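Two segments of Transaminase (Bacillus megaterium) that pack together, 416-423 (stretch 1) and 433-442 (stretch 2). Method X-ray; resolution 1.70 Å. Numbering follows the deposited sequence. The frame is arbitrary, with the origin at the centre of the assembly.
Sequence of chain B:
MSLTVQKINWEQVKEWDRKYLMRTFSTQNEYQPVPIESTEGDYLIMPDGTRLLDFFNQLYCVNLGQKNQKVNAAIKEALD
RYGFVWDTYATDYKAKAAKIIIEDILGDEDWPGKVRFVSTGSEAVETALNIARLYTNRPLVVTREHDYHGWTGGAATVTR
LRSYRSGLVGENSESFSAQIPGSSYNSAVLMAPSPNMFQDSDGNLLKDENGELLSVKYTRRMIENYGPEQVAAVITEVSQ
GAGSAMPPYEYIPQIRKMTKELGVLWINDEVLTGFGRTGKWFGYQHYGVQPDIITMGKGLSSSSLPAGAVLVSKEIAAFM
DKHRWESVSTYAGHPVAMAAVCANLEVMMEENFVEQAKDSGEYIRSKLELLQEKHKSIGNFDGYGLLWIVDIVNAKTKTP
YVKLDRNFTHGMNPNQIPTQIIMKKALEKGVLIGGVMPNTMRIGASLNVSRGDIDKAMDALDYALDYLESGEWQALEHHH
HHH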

# COMPACT_ATOMS: atom_id res chain seq x y z
N GLN B 416 -34.31 -6.85 14.56
CA GLN B 416 -34.10 -5.50 15.09
C GLN B 416 -34.07 -4.44 13.98
O GLN B 416 -34.01 -3.25 14.28
N ILE B 417 -34.11 -4.88 12.73
CA ILE B 417 -33.94 -3.99 11.57
C ILE B 417 -35.29 -3.68 10.94
O ILE B 417 -35.93 -4.57 10.37
N PRO B 418 -35.74 -2.40 11.02
CA PRO B 418 -37.04 -1.99 10.49
C PRO B 418 -37.32 -2.41 9.04
O PRO B 418 -38.44 -2.83 8.74
N THR B 419 -36.34 -2.30 8.15
CA THR B 419 -36.57 -2.71 6.75
C THR B 419 -36.77 -4.22 6.61
O THR B 419 -37.44 -4.68 5.68
N GLN B 420 -36.17 -4.99 7.51
CA GLN B 420 -36.37 -6.45 7.52
C GLN B 420 -37.78 -6.78 8.01
O GLN B 420 -38.44 -7.69 7.49
N ILE B 421 -38.23 -6.04 9.02
CA ILE B 421 -39.58 -6.21 9.55
C ILE B 421 -40.66 -5.90 8.51
O ILE B 421 -41.66 -6.62 8.38
N ILE B 422 -40.44 -4.82 7.75
CA ILE B 422 -41.34 -4.43 6.67
C ILE B 422 -41.38 -5.50 5.58
O ILE B 422 -42.46 -5.89 5.13
N MET B 423 -40.19 -5.98 5.19
CA MET B 423 -40.09 -7.01 4.15
C MET B 423 -40.86 -8.27 4.53
O MET B 423 -41.65 -8.79 3.75
N ILE B 433 -40.66 -6.29 -0.93
CA ILE B 433 -40.38 -4.85 -0.82
C ILE B 433 -39.67 -4.65 0.50
O ILE B 433 -39.93 -5.39 1.46
N GLY B 434 -38.75 -3.69 0.55
CA GLY B 434 -37.93 -3.46 1.73
C GLY B 434 -36.74 -2.58 1.41
O GLY B 434 -36.88 -1.57 0.71
N GLY B 435 -35.58 -2.95 1.93
CA GLY B 435 -34.36 -2.15 1.72
C GLY B 435 -33.07 -2.87 2.05
O GLY B 435 -33.09 -3.97 2.62
N VAL B 436 -31.96 -2.24 1.71
CA VAL B 436 -30.63 -2.80 1.98
C VAL B 436 -30.02 -2.24 3.27
O VAL B 436 -29.24 -2.91 3.96
N MET B 437 -30.40 -1.00 3.59
CA MET B 437 -29.96 -0.31 4.80
C MET B 437 -31.06 -0.48 5.85
O MET B 437 -32.22 -0.69 5.50
N PRO B 438 -30.69 -0.39 7.14
CA PRO B 438 -31.63 -0.76 8.21
C PRO B 438 -32.80 0.21 8.42
O PRO B 438 -33.88 -0.23 8.83
N ASN B 439 -32.59 1.50 8.15
CA ASN B 439 -33.64 2.51 8.34
C ASN B 439 -34.21 3.09 7.06
O ASN B 439 -34.90 4.11 7.09
N THR B 440 -33.92 2.47 5.92
CA THR B 440 -34.22 3.12 4.66
C THR B 440 -34.69 2.09 3.66
O THR B 440 -33.98 1.14 3.36
N MET B 441 -35.90 2.28 3.17
CA MET B 441 -36.41 1.47 2.09
C MET B 441 -35.79 1.90 0.79
O MET B 441 -35.53 3.08 0.59
N ARG B 442 -35.60 0.93 -0.11
CA ARG B 442 -35.05 1.16 -1.43
C ARG B 442 -35.96 0.39 -2.38
O ARG B 442 -35.91 -0.84 -2.46

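Packing of the helix that begins at Pro418 against the loop and strand of 433-442, a contact that buries 465 Å² counted over both sides. Helix 418-423 and strand 440-442 run at 50° to each other, and their axes come no closer than 8.6 Å; the gap is filled by the side chains of Thr419, Ile422 and Met441.

Thr419 is the centre of the contact. Its CA-to-CB bond points toward stretch 2, and a p rotamer (chi1 48°) sets OG1 2.8 Å from Met437 O, to which it donates a hydrogen bond. With its proton spent there, OG1 can then accept from water 2, 2.7 Å from the water oxygen. The backbone of the same residue adds a second direct bond, Thr419 N to Pro438 O, at 3.3 Å and with an angle of 154° at the hydrogen. An amide in the first turn of a helix has no carbonyl of an earlier turn to bond, and here the loop supplies one. The methyl CG2 turns to the strand, 3.3 Å from Thr440 O and 4.2 Å from Met441 SD.

Ile417, at the N-cap position, accepts at its carbonyl from Ile421 N (3.0 Å between N and Ile417 O) and more weakly from Gln420 N. Its CA-to-CB bond points sideways, and the m, t rotamer rests Ile417 CG2 3.6 Å from Pro438 CB. Pro418 points toward the loop and brings CD to 3.4 Å from Pro438 O, the carbonyl that also receives Thr419 N. Asn439 points away at CB, though its end comes nearer; both OD1 and ND2 are hydrogen-bonded elsewhere in the structure.

One turn on from Pro418, Ile422 (m, t) points toward stretch 2 and sets CD1 3.8 Å from Met441 SD. Met441 leaves its backbone sideways with chi1 m, and its end comes nearer to the helix. The end of Met423 (t, t, p) leads away, but its root stays in contact, with Met423 CB 3.4 Å from Ile433 O and Met423 CA 3.1 Å from the same oxygen in a CA-H...O contact.

An ideal CB on Gly434 would sit tightly, 3.2 Å from Met423 CB; one on Gly435 would be tight against Thr419 CG2 (3.2 Å) and would clash with Thr440 O of its own stretch (2.2 Å). Within stretch 2, Arg442 N donates to Gly434 O (2.9 Å).

Three waters complete the polar seam. Water 1 accepts from Gly435 N at 2.8 Å from its oxygen and donates to Thr419 O at 3.0 Å, a carbonyl that also receives Met423 N. Water 2 donates to Thr419 OG1, Gln420 OE1 or Gly435 O, each within 2.9 Å of its oxygen; Gln420 points away at CB, but its m, m side chain brings its end nearer. Water 3 accepts from Ile433 N, 3.0 Å from its oxygen, and can donate to Met423 O, 2.6 Å from that oxygen, although it has more acceptors in reach than protons once atoms elsewhere are counted. Thr440 N is the exception, buried by the contact without a partner anywhere in the model.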

# COMPACT_ATOMS: atom_id res chain seq x y z
CB GLN B 416 -32.79 -5.44 15.88
CG GLN B 416 -32.78 -6.26 17.17
CD GLN B 416 -31.42 -6.31 17.84
OE1 GLN B 416 -30.59 -5.42 17.67
NE2 GLN B 416 -31.19 -7.35 18.63
CB ILE B 417 -33.01 -4.63 10.51
CG1 ILE B 417 -31.63 -4.96 11.10
CG2 ILE B 417 -32.88 -3.73 9.28
CD1 ILE B 417 -30.69 -5.63 10.11
CB PRO B 418 -37.02 -0.47 10.63
CG PRO B 418 -36.13 -0.23 11.80
CD PRO B 418 -35.08 -1.31 11.77
CB THR B 419 -35.48 -2.21 5.78
OG1 THR B 419 -34.18 -2.49 6.31
CG2 THR B 419 -35.64 -0.72 5.55
CB GLN B 420 -35.32 -7.15 8.39
CG GLN B 420 -33.91 -7.14 7.81
CD GLN B 420 -33.78 -8.02 6.59
OE1 GLN B 420 -33.35 -7.57 5.53
NE2 GLN B 420 -34.16 -9.29 6.73
CB ILE B 421 -39.78 -5.37 10.84
CG1 ILE B 421 -38.85 -5.88 11.96
CG2 ILE B 421 -41.25 -5.33 11.27
CD1 ILE B 421 -39.14 -7.28 12.46
CB ILE B 422 -40.96 -3.04 6.11
CG1 ILE B 422 -41.36 -1.95 7.11
CG2 ILE B 422 -41.58 -2.79 4.74
CD1 ILE B 422 -40.54 -0.68 7.02
CB MET B 423 -38.62 -7.34 3.85
CG MET B 423 -38.41 -8.45 2.82
SD MET B 423 -36.65 -8.80 2.54
CE MET B 423 -36.26 -9.76 4.00
CB ILE B 433 -41.68 -3.99 -0.94
CG1 ILE B 433 -41.35 -2.53 -1.24
CG2 ILE B 433 -42.55 -4.13 0.31
CD1 ILE B 433 -42.51 -1.74 -1.84
CB VAL B 436 -29.67 -2.56 0.80
CG1 VAL B 436 -30.20 -3.27 -0.44
CG2 VAL B 436 -29.52 -1.09 0.49
CB MET B 437 -29.70 1.17 4.50
CG MET B 437 -28.52 1.43 3.57
SD MET B 437 -26.89 0.96 4.20
CE MET B 437 -26.53 -0.54 3.30
CB PRO B 438 -30.73 -0.82 9.45
CG PRO B 438 -29.62 0.14 9.15
CD PRO B 438 -29.38 0.03 7.67
CB ASN B 439 -33.11 3.69 9.17
CG ASN B 439 -32.46 3.27 10.45
OD1 ASN B 439 -33.07 2.59 11.28
ND2 ASN B 439 -31.20 3.67 10.64
CB THR B 440 -32.98 3.83 4.07
OG1 THR B 440 -32.28 4.53 5.12
CG2 THR B 440 -33.38 4.80 2.96
CB MET B 441 -37.89 1.71 2.00
CG MET B 441 -38.47 1.64 3.39
SD MET B 441 -39.27 0.07 3.52
CE MET B 441 -40.74 0.66 2.71
CB ARG B 442 -33.61 0.65 -1.53
CG ARG B 442 -32.80 1.31 -2.65
CD ARG B 442 -32.25 2.62 -2.12
NE ARG B 442 -31.39 3.42 -3.00
CZ ARG B 442 -31.82 4.43 -3.75
NH1 ARG B 442 -33.12 4.73 -3.79
NH2 ARG B 442 -30.95 5.15 -4.46
O HOH W 1 -35.67 -5.37 3.35
O HOH W 2 -32.86 -4.68 5.38
O HOH W 3 -41.40 -8.24 1.17